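PDB 1SR8: cobalt-precorrin-5B C(1)-methyltransferase from Archaeoglobus fulgidus, which probably catalyses the S-adenosyl-L-methionine-dependent methylation of C-1 of cobalt-precorrin-5B, giving cobalt-precorrin-6A on the anaerobic route to adenosylcobalamin. Local coordinates for residues Ile31-Gly36 with Cys194-Glu199; Ala51-Ile56 with Leu140-Lys145; Pro228-Phe233 with Glu248-Gly253; His238-Leu243 with Lys259-Ser264. All coordinates share one frame; numbering follows the deposited sequence.

Contact 1: residues Ile31-Gly36 with Cys194-Glu199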
loop_
_atom_site.group_PDB
_atom_site.type_symbol
_atom_site.label_atom_id
_atom_site.label_comp_id
_atom_site.label_asym_id
_atom_site.label_seq_id
_atom_site.Cartn_x
_atom_site.Cartn_y
_atom_site.Cartn_z
ATOM N N ILE A 31 9.163 -3.805 -8.884
ATOM C CA ILE A 31 9.782 -4.922 -8.185
ATOM C C ILE A 31 10.484 -5.710 -9.293
ATOM O O ILE A 31 9.845 -6.328 -10.147
ATOM C CB ILE A 31 8.758 -5.864 -7.517
ATOM C CG1 ILE A 31 8.035 -5.153 -6.376
ATOM C CG2 ILE A 31 9.475 -7.091 -6.983
ATOM C CD1 ILE A 31 7.042 -6.035 -5.649
ATOM N N LEU A 32 11.805 -5.664 -9.289
ATOM C CA LEU A 32 12.590 -6.360 -10.290
ATOM C C LEU A 32 12.487 -7.866 -10.084
ATOM O O LEU A 32 12.529 -8.349 -8.954
ATOM C CB LEU A 32 14.041 -5.896 -10.181
ATOM C CG LEU A 32 15.160 -6.611 -10.927
ATOM C CD1 LEU A 32 14.950 -6.522 -12.429
ATOM C CD2 LEU A 32 16.473 -5.963 -10.535
ATOM N N THR A 33 12.317 -8.602 -11.179
ATOM C CA THR A 33 12.242 -10.056 -11.110
ATOM C C THR A 33 13.378 -10.670 -11.924
ATOM O O THR A 33 14.181 -9.963 -12.548
ATOM C CB THR A 33 10.907 -10.615 -11.653
ATOM O OG1 THR A 33 10.881 -10.508 -13.081
ATOM C CG2 THR A 33 9.736 -9.852 -11.068
ATOM N N GLU A 34 13.431 -11.996 -11.905
ATOM C CA GLU A 34 14.449 -12.760 -12.617
ATOM C C GLU A 34 14.441 -12.392 -14.107
ATOM O O GLU A 34 15.495 -12.252 -14.733
ATOM C CB GLU A 34 14.165 -14.254 -12.430
ATOM C CG GLU A 34 15.382 -15.155 -12.476
ATOM C CD GLU A 34 15.087 -16.545 -11.930
ATOM O OE1 GLU A 34 14.152 -17.198 -12.435
ATOM O OE2 GLU A 34 15.789 -16.984 -10.994
ATOM N N ASP A 35 13.243 -12.215 -14.659
ATOM C CA ASP A 35 13.090 -11.868 -16.067
ATOM C C ASP A 35 12.064 -10.754 -16.295
ATOM O O ASP A 35 10.988 -10.992 -16.846
ATOM C CB ASP A 35 12.690 -13.119 -16.871
ATOM C CG ASP A 35 11.383 -13.740 -16.390
ATOM O OD1 ASP A 35 11.020 -14.826 -16.891
ATOM O OD2 ASP A 35 10.716 -13.144 -15.513
ATOM N N GLY A 36 12.400 -9.538 -15.875
ATOM C CA GLY A 36 11.484 -8.426 -16.064
ATOM C C GLY A 36 11.184 -7.647 -14.802
ATOM O O GLY A 36 11.982 -7.645 -13.866
ATOM N N CYS A 194 0.380 -11.744 -6.819
ATOM C CA CYS A 194 0.102 -12.720 -7.871
ATOM C C CYS A 194 1.117 -13.855 -7.661
ATOM O O CYS A 194 1.953 -13.779 -6.759
ATOM C CB CYS A 194 0.276 -12.085 -9.253
ATOM S SG CYS A 194 1.847 -11.231 -9.525
ATOM N N LYS A 195 1.052 -14.903 -8.473
ATOM C CA LYS A 195 1.983 -16.016 -8.314
ATOM C C LYS A 195 3.410 -15.582 -8.599
ATOM O O LYS A 195 4.332 -15.941 -7.869
ATOM C CB LYS A 195 1.605 -17.170 -9.244
ATOM C CG LYS A 195 0.164 -17.624 -9.089
ATOM C CD LYS A 195 -0.182 -18.727 -10.082
ATOM C CE LYS A 195 -1.651 -18.651 -10.486
ATOM N NZ LYS A 195 -1.954 -17.361 -11.187
ATOM N N LYS A 196 3.588 -14.808 -9.663
ATOM C CA LYS A 196 4.908 -14.328 -10.039
ATOM C C LYS A 196 5.589 -13.614 -8.871
ATOM O O LYS A 196 6.774 -13.829 -8.615
ATOM C CB LYS A 196 4.798 -13.385 -11.235
ATOM C CG LYS A 196 6.109 -12.703 -11.642
ATOM C CD LYS A 196 7.123 -13.687 -12.221
ATOM C CE LYS A 196 8.354 -12.967 -12.782
ATOM N NZ LYS A 196 9.302 -13.936 -13.427
ATOM N N LEU A 197 4.845 -12.764 -8.167
ATOM C CA LEU A 197 5.407 -12.049 -7.024
ATOM C C LEU A 197 5.779 -13.015 -5.907
ATOM O O LEU A 197 6.860 -12.913 -5.337
ATOM C CB LEU A 197 4.422 -11.007 -6.473
ATOM C CG LEU A 197 4.907 -10.215 -5.246
ATOM C CD1 LEU A 197 6.144 -9.400 -5.618
ATOM C CD2 LEU A 197 3.803 -9.300 -4.741
ATOM N N VAL A 198 4.883 -13.948 -5.589
ATOM C CA VAL A 198 5.157 -14.909 -4.524
ATOM C C VAL A 198 6.427 -15.714 -4.807
ATOM O O VAL A 198 7.212 -15.960 -3.892
ATOM C CB VAL A 198 3.972 -15.888 -4.302
ATOM C CG1 VAL A 198 4.342 -16.927 -3.260
ATOM C CG2 VAL A 198 2.745 -15.129 -3.831
ATOM N N GLU A 199 6.635 -16.105 -6.066
ATOM C CA GLU A 199 7.816 -16.883 -6.455
ATOM C C GLU A 199 9.063 -16.026 -6.460
ATOM O O GLU A 199 10.144 -16.473 -6.057
ATOM C CB GLU A 199 7.642 -17.475 -7.850
ATOM C CG GLU A 199 6.350 -18.224 -8.050
ATOM C CD GLU A 199 6.275 -18.864 -9.423
ATOM O OE1 GLU A 199 6.729 -18.220 -10.404
ATOM O OE2 GLU A 199 5.754 -20.002 -9.516
HETATM O O HOH W 1 11.517 -13.879 -10.763
#
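T33, in strand 30-33, and L197, in the first turns of helix 195-204, bring the two backbones closest, their CA atoms 8.2 Å apart. Side chains, mainly K196, span that gap. K196 CG is anti to the backbone N, and the chain bends at chi2 (68°), which carries the ammonium group over to the hairpin turn. There K196 NZ forms a salt bridge of 2.6 Å with D35 OD2, approaching on the syn side of the carboxylate but 27° out of its plane. K196 CE passes 3.5 Å from T33 OG1, resting the aliphatic chain on the threonine. A water accepts from E34 N and, weakly, from K196 NZ. Deeper in, the side chains of I31 and L197 cross at about a right angle, and I31 CD1 meets L197 CD1 at a tight 3.5 Å. The bond from T33 N to G36 O (2.9 Å) closes the turn; C194, the N-cap residue, accepts weakly through SG from L197 N. E34 reaches the same helix further on, in a salt bridge with K203. The arrangement is a tight beta-hairpin turn, between strands 30-33 and 36-42, docked on the first turns of a helix with cysteine at its N-cap.

Contact 2: residues Ala51-Ile56 with Leu140-Lys145; sequences AAVAAI and LENFIK
I56 CD1 meets the F143 ring obliquely, near two of its carbons: this terminal methyl lies 3.9 Å from F143 CD1 and 4.1 Å from F143 CE1, the two side chains crossing at about a right angle. The other flat group, the amide of N142, is turned away to partners outside the pair of segments: OD1 accepts from the backbone N of S69, and ND2 gives a weak bond to Q138 O one turn back in its own helix. Toward the neighbouring helix N142 presents CB, which packs 3.6 Å from V53 CG2. The same valine methyl also comes within 3.9 Å of the backbone oxygen N142 O. V53 holds CG1 anti to its backbone N (chi1 173°), and it is the other branch, CG2, that does the touching. No hydrogen bond joins the two segments; the backbones come close, with the CA atoms of V53 and F143 6.4 Å apart. F152 adds a second aromatic side chain, in touch with both I56 and F143. Helix 44-57 lays A51 and A55 on A108 of strand 105-111, A54 and A55 on A87 of strand 86-90, and V53 on V66 and V68 of strand 63-68. N142 of helix 133-149 reaches V68 too: helix 44-57 lies on the six-stranded mixed sheet, and helix 133-149 packs beside it, near the outermost strand 63-68.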
loop_
_atom_site.group_PDB
_atom_site.type_symbol
_atom_site.label_atom_id
_atom_site.label_comp_id
_atom_site.label_asym_id
_atom_site.label_seq_id
_atom_site.Cartn_x
_atom_site.Cartn_y
_atom_site.Cartn_z
ATOM N N ALA A 51 -5.226 13.508 -5.637
ATOM C CA ALA A 51 -6.406 14.304 -5.990
ATOM C C ALA A 51 -6.386 15.641 -5.262
ATOM O O ALA A 51 -6.589 16.691 -5.867
ATOM C CB ALA A 51 -7.688 13.542 -5.650
ATOM N N ALA A 52 -6.128 15.603 -3.959
ATOM C CA ALA A 52 -6.083 16.821 -3.156
ATOM C C ALA A 52 -5.003 17.778 -3.639
ATOM O O ALA A 52 -5.256 18.968 -3.826
ATOM C CB ALA A 52 -5.844 16.471 -1.699
ATOM N N VAL A 53 -3.795 17.261 -3.830
ATOM C CA VAL A 53 -2.690 18.086 -4.295
ATOM C C VAL A 53 -2.967 18.686 -5.677
ATOM O O VAL A 53 -2.671 19.855 -5.919
ATOM C CB VAL A 53 -1.387 17.272 -4.342
ATOM C CG1 VAL A 53 -0.288 18.084 -4.977
ATOM C CG2 VAL A 53 -0.989 16.863 -2.932
ATOM N N ALA A 54 -3.543 17.891 -6.577
ATOM C CA ALA A 54 -3.846 18.366 -7.927
ATOM C C ALA A 54 -4.928 19.451 -7.926
ATOM O O ALA A 54 -4.870 20.398 -8.705
ATOM C CB ALA A 54 -4.272 17.200 -8.809
ATOM N N ALA A 55 -5.919 19.315 -7.058
ATOM C CA ALA A 55 -6.978 20.305 -6.989
ATOM C C ALA A 55 -6.427 21.680 -6.589
ATOM O O ALA A 55 -6.808 22.700 -7.173
ATOM C CB ALA A 55 -8.050 19.850 -6.001
ATOM N N ILE A 56 -5.534 21.706 -5.598
ATOM C CA ILE A 56 -4.926 22.955 -5.120
ATOM C C ILE A 56 -3.992 23.559 -6.169
ATOM O O ILE A 56 -4.037 24.751 -6.448
ATOM C CB ILE A 56 -4.103 22.732 -3.815
ATOM C CG1 ILE A 56 -5.039 22.387 -2.651
ATOM C CG2 ILE A 56 -3.279 23.976 -3.491
ATOM C CD1 ILE A 56 -4.317 22.104 -1.354
ATOM N N LEU A 140 -2.894 14.670 4.948
ATOM C CA LEU A 140 -2.648 15.941 5.628
ATOM C C LEU A 140 -1.294 16.492 5.278
ATOM O O LEU A 140 -1.133 17.686 5.091
ATOM C CB LEU A 140 -2.715 15.777 7.141
ATOM C CG LEU A 140 -4.098 15.847 7.774
ATOM C CD1 LEU A 140 -3.961 15.605 9.287
ATOM C CD2 LEU A 140 -4.726 17.220 7.479
ATOM N N GLU A 141 -0.311 15.608 5.220
ATOM C CA GLU A 141 1.050 15.996 4.897
ATOM C C GLU A 141 1.112 16.668 3.524
ATOM O O GLU A 141 1.694 17.741 3.359
ATOM C CB GLU A 141 1.948 14.757 4.916
ATOM C CG GLU A 141 3.397 15.102 4.733
ATOM C CD GLU A 141 4.304 13.901 4.776
ATOM O OE1 GLU A 141 5.532 14.115 4.836
ATOM O OE2 GLU A 141 3.808 12.753 4.740
ATOM N N ASN A 142 0.506 16.028 2.534
ATOM C CA ASN A 142 0.488 16.560 1.185
ATOM C C ASN A 142 -0.326 17.836 1.109
ATOM O O ASN A 142 -0.011 18.735 0.325
ATOM C CB ASN A 142 -0.078 15.510 0.233
ATOM C CG ASN A 142 0.922 14.416 -0.072
ATOM O OD1 ASN A 142 1.921 14.652 -0.758
ATOM N ND2 ASN A 142 0.673 13.217 0.449
ATOM N N PHE A 143 -1.379 17.910 1.920
ATOM C CA PHE A 143 -2.242 19.090 1.968
ATOM C C PHE A 143 -1.436 20.293 2.462
ATOM O O PHE A 143 -1.519 21.389 1.898
ATOM C CB PHE A 143 -3.434 18.839 2.908
ATOM C CG PHE A 143 -4.270 20.072 3.175
ATOM C CD1 PHE A 143 -5.091 20.606 2.184
ATOM C CD2 PHE A 143 -4.198 20.723 4.404
ATOM C CE1 PHE A 143 -5.826 21.773 2.412
ATOM C CE2 PHE A 143 -4.929 21.891 4.640
ATOM C CZ PHE A 143 -5.742 22.414 3.642
ATOM N N ILE A 144 -0.657 20.080 3.521
ATOM C CA ILE A 144 0.174 21.139 4.089
ATOM C C ILE A 144 1.196 21.604 3.059
ATOM O O ILE A 144 1.329 22.802 2.817
ATOM C CB ILE A 144 0.953 20.658 5.334
ATOM C CG1 ILE A 144 -0.007 20.329 6.477
ATOM C CG2 ILE A 144 1.935 21.730 5.771
ATOM C CD1 ILE A 144 0.677 19.627 7.640
ATOM N N LYS A 145 1.919 20.657 2.459
ATOM C CA LYS A 145 2.922 21.000 1.455
ATOM C C LYS A 145 2.289 21.804 0.309
ATOM O O LYS A 145 2.793 22.868 -0.073
ATOM C CB LYS A 145 3.590 19.740 0.875
ATOM C CG LYS A 145 4.691 20.067 -0.169
ATOM C CD LYS A 145 4.940 18.950 -1.209
ATOM C CE LYS A 145 5.913 17.849 -0.727
ATOM N NZ LYS A 145 6.157 16.775 -1.760
#

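Contact 3: residues Pro228-Phe233 with Glu248-Gly253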
loop_
_atom_site.group_PDB
_atom_site.type_symbol
_atom_site.label_atom_id
_atom_site.label_comp_id
_atom_site.label_asym_id
_atom_site.label_seq_id
_atom_site.Cartn_x
_atom_site.Cartn_y
_atom_site.Cartn_z
ATOM N N PRO A 228 15.473 -8.619 14.824
ATOM C CA PRO A 228 16.406 -7.943 13.920
ATOM C C PRO A 228 17.307 -8.810 13.028
ATOM O O PRO A 228 17.564 -8.447 11.882
ATOM C CB PRO A 228 17.197 -7.029 14.867
ATOM C CG PRO A 228 17.147 -7.759 16.178
ATOM C CD PRO A 228 15.722 -8.223 16.223
ATOM N N GLU A 229 17.769 -9.952 13.533
ATOM C CA GLU A 229 18.658 -10.812 12.749
ATOM C C GLU A 229 17.967 -11.698 11.699
ATOM O O GLU A 229 18.585 -12.596 11.131
ATOM C CB GLU A 229 19.522 -11.675 13.681
ATOM C CG GLU A 229 18.809 -12.831 14.379
ATOM C CD GLU A 229 17.918 -12.404 15.536
ATOM O OE1 GLU A 229 17.598 -13.271 16.375
ATOM O OE2 GLU A 229 17.524 -11.219 15.610
ATOM N N TYR A 230 16.686 -11.439 11.450
ATOM C CA TYR A 230 15.908 -12.174 10.448
ATOM C C TYR A 230 15.554 -11.169 9.373
ATOM O O TYR A 230 15.100 -10.075 9.700
ATOM C CB TYR A 230 14.607 -12.695 11.051
ATOM C CG TYR A 230 14.761 -13.943 11.866
ATOM C CD1 TYR A 230 14.683 -15.193 11.264
ATOM C CD2 TYR A 230 14.985 -13.878 13.238
ATOM C CE1 TYR A 230 14.818 -16.350 11.999
ATOM C CE2 TYR A 230 15.126 -15.028 13.987
ATOM C CZ TYR A 230 15.040 -16.265 13.361
ATOM O OH TYR A 230 15.169 -17.424 14.091
ATOM N N GLN A 231 15.758 -11.508 8.105
ATOM C CA GLN A 231 15.398 -10.562 7.049
ATOM C C GLN A 231 13.866 -10.565 6.932
ATOM O O GLN A 231 13.252 -11.585 6.583
ATOM C CB GLN A 231 16.031 -10.955 5.717
ATOM C CG GLN A 231 15.997 -9.844 4.670
ATOM C CD GLN A 231 16.707 -8.585 5.134
ATOM O OE1 GLN A 231 17.667 -8.654 5.898
ATOM N NE2 GLN A 231 16.252 -7.429 4.659
ATOM N N PRO A 232 13.230 -9.418 7.229
ATOM C CA PRO A 232 11.770 -9.301 7.166
ATOM C C PRO A 232 11.185 -9.204 5.758
ATOM O O PRO A 232 11.599 -8.368 4.944
ATOM C CB PRO A 232 11.492 -8.065 8.020
ATOM C CG PRO A 232 12.670 -7.194 7.724
ATOM C CD PRO A 232 13.847 -8.161 7.698
ATOM N N PHE A 233 10.218 -10.082 5.500
ATOM C CA PHE A 233 9.521 -10.176 4.221
ATOM C C PHE A 233 8.023 -10.226 4.451
ATOM O O PHE A 233 7.561 -10.727 5.476
ATOM C CB PHE A 233 9.940 -11.449 3.478
ATOM C CG PHE A 233 11.324 -11.381 2.907
ATOM C CD1 PHE A 233 11.568 -10.676 1.728
ATOM C CD2 PHE A 233 12.400 -11.969 3.571
ATOM C CE1 PHE A 233 12.855 -10.554 1.226
ATOM C CE2 PHE A 233 13.697 -11.849 3.071
ATOM C CZ PHE A 233 13.923 -11.143 1.903
ATOM N N GLU A 248 16.606 -20.453 8.170
ATOM C CA GLU A 248 15.903 -20.183 9.429
ATOM C C GLU A 248 14.687 -19.274 9.191
ATOM O O GLU A 248 14.821 -18.122 8.769
ATOM C CB GLU A 248 16.847 -19.507 10.432
ATOM C CG GLU A 248 17.953 -20.394 10.960
ATOM C CD GLU A 248 17.418 -21.572 11.731
ATOM O OE1 GLU A 248 16.609 -21.353 12.660
ATOM O OE2 GLU A 248 17.804 -22.716 11.412
ATOM N N LYS A 249 13.505 -19.796 9.490
ATOM C CA LYS A 249 12.267 -19.060 9.285
ATOM C C LYS A 249 11.470 -18.810 10.546
ATOM O O LYS A 249 11.415 -19.642 11.447
ATOM C CB LYS A 249 11.377 -19.822 8.307
ATOM C CG LYS A 249 11.975 -19.977 6.941
ATOM C CD LYS A 249 11.505 -21.256 6.301
ATOM C CE LYS A 249 12.137 -22.450 6.978
ATOM N NZ LYS A 249 11.976 -23.673 6.156
ATOM N N ILE A 250 10.843 -17.649 10.599
ATOM C CA ILE A 250 10.001 -17.311 11.725
ATOM C C ILE A 250 8.750 -16.679 11.113
ATOM O O ILE A 250 8.843 -15.915 10.153
ATOM C CB ILE A 250 10.725 -16.332 12.704
ATOM C CG1 ILE A 250 10.063 -16.398 14.080
ATOM C CG2 ILE A 250 10.691 -14.898 12.176
ATOM C CD1 ILE A 250 10.783 -15.584 15.136
ATOM N N ILE A 251 7.579 -17.042 11.628
ATOM C CA ILE A 251 6.325 -16.488 11.124
ATOM C C ILE A 251 5.775 -15.449 12.096
ATOM O O ILE A 251 5.593 -15.729 13.280
ATOM C CB ILE A 251 5.257 -17.588 10.920
ATOM C CG1 ILE A 251 5.754 -18.604 9.888
ATOM C CG2 ILE A 251 3.943 -16.959 10.470
ATOM C CD1 ILE A 251 4.833 -19.777 9.687
ATOM N N VAL A 252 5.527 -14.246 11.591
ATOM C CA VAL A 252 4.981 -13.163 12.404
ATOM C C VAL A 252 3.752 -12.602 11.689
ATOM O O VAL A 252 3.823 -12.239 10.513
ATOM C CB VAL A 252 6.012 -12.027 12.597
ATOM C CG1 VAL A 252 5.448 -10.962 13.533
ATOM C CG2 VAL A 252 7.326 -12.599 13.129
ATOM N N GLY A 253 2.621 -12.550 12.383
ATOM C CA GLY A 253 1.423 -12.027 11.760
ATOM C C GLY A 253 0.270 -11.830 12.721
ATOM O O GLY A 253 0.332 -12.238 13.879
#
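Y230 and K249 mark the closest backbone approach, with CA atoms 7.9 Å apart, too far for the segments to pair directly as strands. Y230 sits just ahead of strand 231-234, and its side chain spans the gap to strand 248-253. With CG beside the backbone N (chi1 -80°), the ring reaches E248 and I250 together. I250 CG2 lies over one face, 4.2 Å from the ring centroid and 16° off the normal, a CH-pi contact displaced toward the rim on the CD1 side. The space between the two strands belongs to strand 210-214: it pairs in parallel with both, and the parallel sheet runs 231-234, 210-214, 248-253, 278-281. This 2-1-3-4 order is also that of the first four strands of flavodoxin-like alpha/beta folds. R210 and A212 of the middle strand touch Y230 and I250 respectively. At the ring's edge, close to its plane, the carbonyl E248 O is 3.7 Å from Y230 CE1, and E248 CB stands 4.1 Å from the same ring carbon. K249, between these two residues, points the other way, and its NZ bonds to H245 O.

Contact 4: residues His238-Leu243 with Lys259-Ser264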
loop_
_atom_site.group_PDB
_atom_site.type_symbol
_atom_site.label_atom_id
_atom_site.label_comp_id
_atom_site.label_asym_id
_atom_site.label_seq_id
_atom_site.Cartn_x
_atom_site.Cartn_y
_atom_site.Cartn_z
ATOM N N HIS A 238 0.377 -16.055 1.750
ATOM C CA HIS A 238 1.173 -17.009 0.975
ATOM C C HIS A 238 2.364 -17.513 1.788
ATOM O O HIS A 238 3.501 -17.498 1.317
ATOM C CB HIS A 238 1.666 -16.326 -0.302
ATOM C CG HIS A 238 0.603 -15.546 -1.013
ATOM N ND1 HIS A 238 -0.409 -16.148 -1.729
ATOM C CD2 HIS A 238 0.367 -14.214 -1.078
ATOM C CE1 HIS A 238 -1.222 -15.221 -2.204
ATOM N NE2 HIS A 238 -0.773 -14.039 -1.823
ATOM N N ILE A 239 2.079 -17.956 3.012
ATOM C CA ILE A 239 3.087 -18.460 3.944
ATOM C C ILE A 239 3.667 -19.808 3.542
ATOM O O ILE A 239 4.869 -20.039 3.695
ATOM C CB ILE A 239 2.496 -18.584 5.369
ATOM C CG1 ILE A 239 2.252 -17.187 5.946
ATOM C CG2 ILE A 239 3.436 -19.370 6.269
ATOM C CD1 ILE A 239 1.586 -17.180 7.312
ATOM N N ASP A 240 2.812 -20.693 3.034
ATOM C CA ASP A 240 3.239 -22.026 2.614
ATOM C C ASP A 240 4.391 -21.926 1.624
ATOM O O ASP A 240 5.370 -22.673 1.707
ATOM C CB ASP A 240 2.076 -22.792 1.973
ATOM C CG ASP A 240 0.948 -23.079 2.954
ATOM O OD1 ASP A 240 1.227 -23.607 4.057
ATOM O OD2 ASP A 240 -0.222 -22.783 2.616
ATOM N N GLU A 241 4.270 -20.997 0.684
ATOM C CA GLU A 241 5.314 -20.800 -0.299
ATOM C C GLU A 241 6.613 -20.342 0.358
ATOM O O GLU A 241 7.693 -20.850 0.055
ATOM C CB GLU A 241 4.860 -19.779 -1.340
ATOM C CG GLU A 241 3.929 -20.380 -2.352
ATOM C CD GLU A 241 4.528 -21.635 -2.959
ATOM O OE1 GLU A 241 5.610 -21.528 -3.590
ATOM O OE2 GLU A 241 3.928 -22.724 -2.791
ATOM N N ALA A 242 6.501 -19.373 1.254
ATOM C CA ALA A 242 7.661 -18.856 1.946
ATOM C C ALA A 242 8.340 -19.973 2.734
ATOM O O ALA A 242 9.564 -19.985 2.881
ATOM C CB ALA A 242 7.242 -17.728 2.877
ATOM N N LEU A 243 7.544 -20.918 3.231
ATOM C CA LEU A 243 8.085 -22.026 4.014
ATOM C C LEU A 243 8.979 -22.982 3.217
ATOM O O LEU A 243 9.590 -23.884 3.793
ATOM C CB LEU A 243 6.948 -22.800 4.686
ATOM C CG LEU A 243 6.282 -22.054 5.848
ATOM C CD1 LEU A 243 5.132 -22.879 6.413
ATOM C CD2 LEU A 243 7.317 -21.770 6.934
ATOM N N LYS A 259 -5.029 -17.188 10.476
ATOM C CA LYS A 259 -6.042 -18.237 10.470
ATOM C C LYS A 259 -6.492 -18.512 9.035
ATOM O O LYS A 259 -6.939 -19.614 8.719
ATOM C CB LYS A 259 -7.240 -17.855 11.349
ATOM C CG LYS A 259 -7.916 -16.567 10.955
ATOM C CD LYS A 259 -9.186 -16.343 11.761
ATOM C CE LYS A 259 -9.871 -15.052 11.330
ATOM N NZ LYS A 259 -10.055 -15.005 9.847
ATOM N N ILE A 260 -6.364 -17.512 8.166
ATOM C CA ILE A 260 -6.731 -17.688 6.765
ATOM C C ILE A 260 -5.726 -18.648 6.129
ATOM O O ILE A 260 -6.092 -19.517 5.344
ATOM C CB ILE A 260 -6.706 -16.348 5.992
ATOM C CG1 ILE A 260 -7.775 -15.406 6.545
ATOM C CG2 ILE A 260 -6.941 -16.594 4.513
ATOM C CD1 ILE A 260 -7.824 -14.056 5.862
ATOM N N TRP A 261 -4.452 -18.489 6.468
ATOM C CA TRP A 261 -3.424 -19.369 5.931
ATOM C C TRP A 261 -3.523 -20.747 6.587
ATOM O O TRP A 261 -3.526 -21.778 5.909
ATOM C CB TRP A 261 -2.036 -18.780 6.187
ATOM C CG TRP A 261 -0.997 -19.838 6.351
ATOM C CD1 TRP A 261 -0.532 -20.682 5.392
ATOM C CD2 TRP A 261 -0.366 -20.231 7.576
ATOM N NE1 TRP A 261 0.346 -21.585 5.941
ATOM C CE2 TRP A 261 0.467 -21.329 7.281
ATOM C CE3 TRP A 261 -0.426 -19.761 8.898
ATOM C CZ2 TRP A 261 1.237 -21.970 8.259
ATOM C CZ3 TRP A 261 0.339 -20.400 9.872
ATOM C CH2 TRP A 261 1.159 -21.492 9.544
ATOM N N ALA A 262 -3.589 -20.752 7.913
ATOM C CA ALA A 262 -3.676 -21.987 8.686
ATOM C C ALA A 262 -4.964 -22.729 8.360
ATOM O O ALA A 262 -4.941 -23.822 7.786
ATOM C CB ALA A 262 -3.615 -21.669 10.191
ATOM N N GLY A 263 -6.083 -22.113 8.733
ATOM C CA GLY A 263 -7.392 -22.694 8.501
ATOM C C GLY A 263 -8.296 -22.401 9.684
ATOM O O GLY A 263 -9.516 -22.535 9.598
ATOM N N SER A 264 -7.689 -21.983 10.791
ATOM C CA SER A 264 -8.411 -21.669 12.018
ATOM C C SER A 264 -7.439 -21.186 13.090
ATOM O O SER A 264 -6.259 -21.518 13.055
ATOM C CB SER A 264 -9.155 -22.909 12.503
ATOM O OG SER A 264 -8.436 -24.087 12.177
#
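W261 lies with one face against I239 and the N-H of its indole turned toward D240. The isoleucine and the indole cross at about a right angle, and I239 spreads its branches over the ring system. I239 CB sits above the five-membered ring, 3.6 Å from its centroid and only 8° off the normal, a close CH-pi contact. CD1 of I239 reaches W261 CD2 at 3.6 Å, and CG2, on the other branch, lies 3.7 Å from W261 CE2. The opposite face of the indole is met by A262 CB of its own helix, so the ring is clasped from both sides. At the edge, W261 NE1 donates to D240 OD1 (2.9 Å), with the oxygen almost in the ring plane. On the aspartate side the approach is tilted: NE1 lies well above the carboxylate plane, 60° out of it, and carboxylate and ring are inclined at 55°. D240 OD1 also forms a salt bridge with R271, which itself touches W261, so one oxygen serves both the indole and the guanidinium group. L243 CD1 stands further off, 4.4 Å from W261 CZ2. Helix 239-242 belongs to the beta-alpha-beta crossover from strand 231-234 to strand 248-253, and W261 packs the following helix 255-262 against it.

How the contacts relate
From the N terminus, contact 1 opens first, at strand 30-33, and closes at helix 195-204, a long loop that contains the whole of contact 2. Contact 2 joins helices 44-57 and 133-149 at the six-stranded sheet, on the far side of the chain's centre, about 33 Å from contact 1 between centres. Contacts 3 and 4 follow in series and cross each other: 228-233, 238-243, 248-253, 259-264. They link strands of the parallel sheet and the helices packed with them, and touch where I251 CD1 packs on I239 and W261. Contact 1 meets contact 4 through V198, which lies against H238 and E241, so helix 195-204, which carries the hairpin on one side, also packs against helix 239-242.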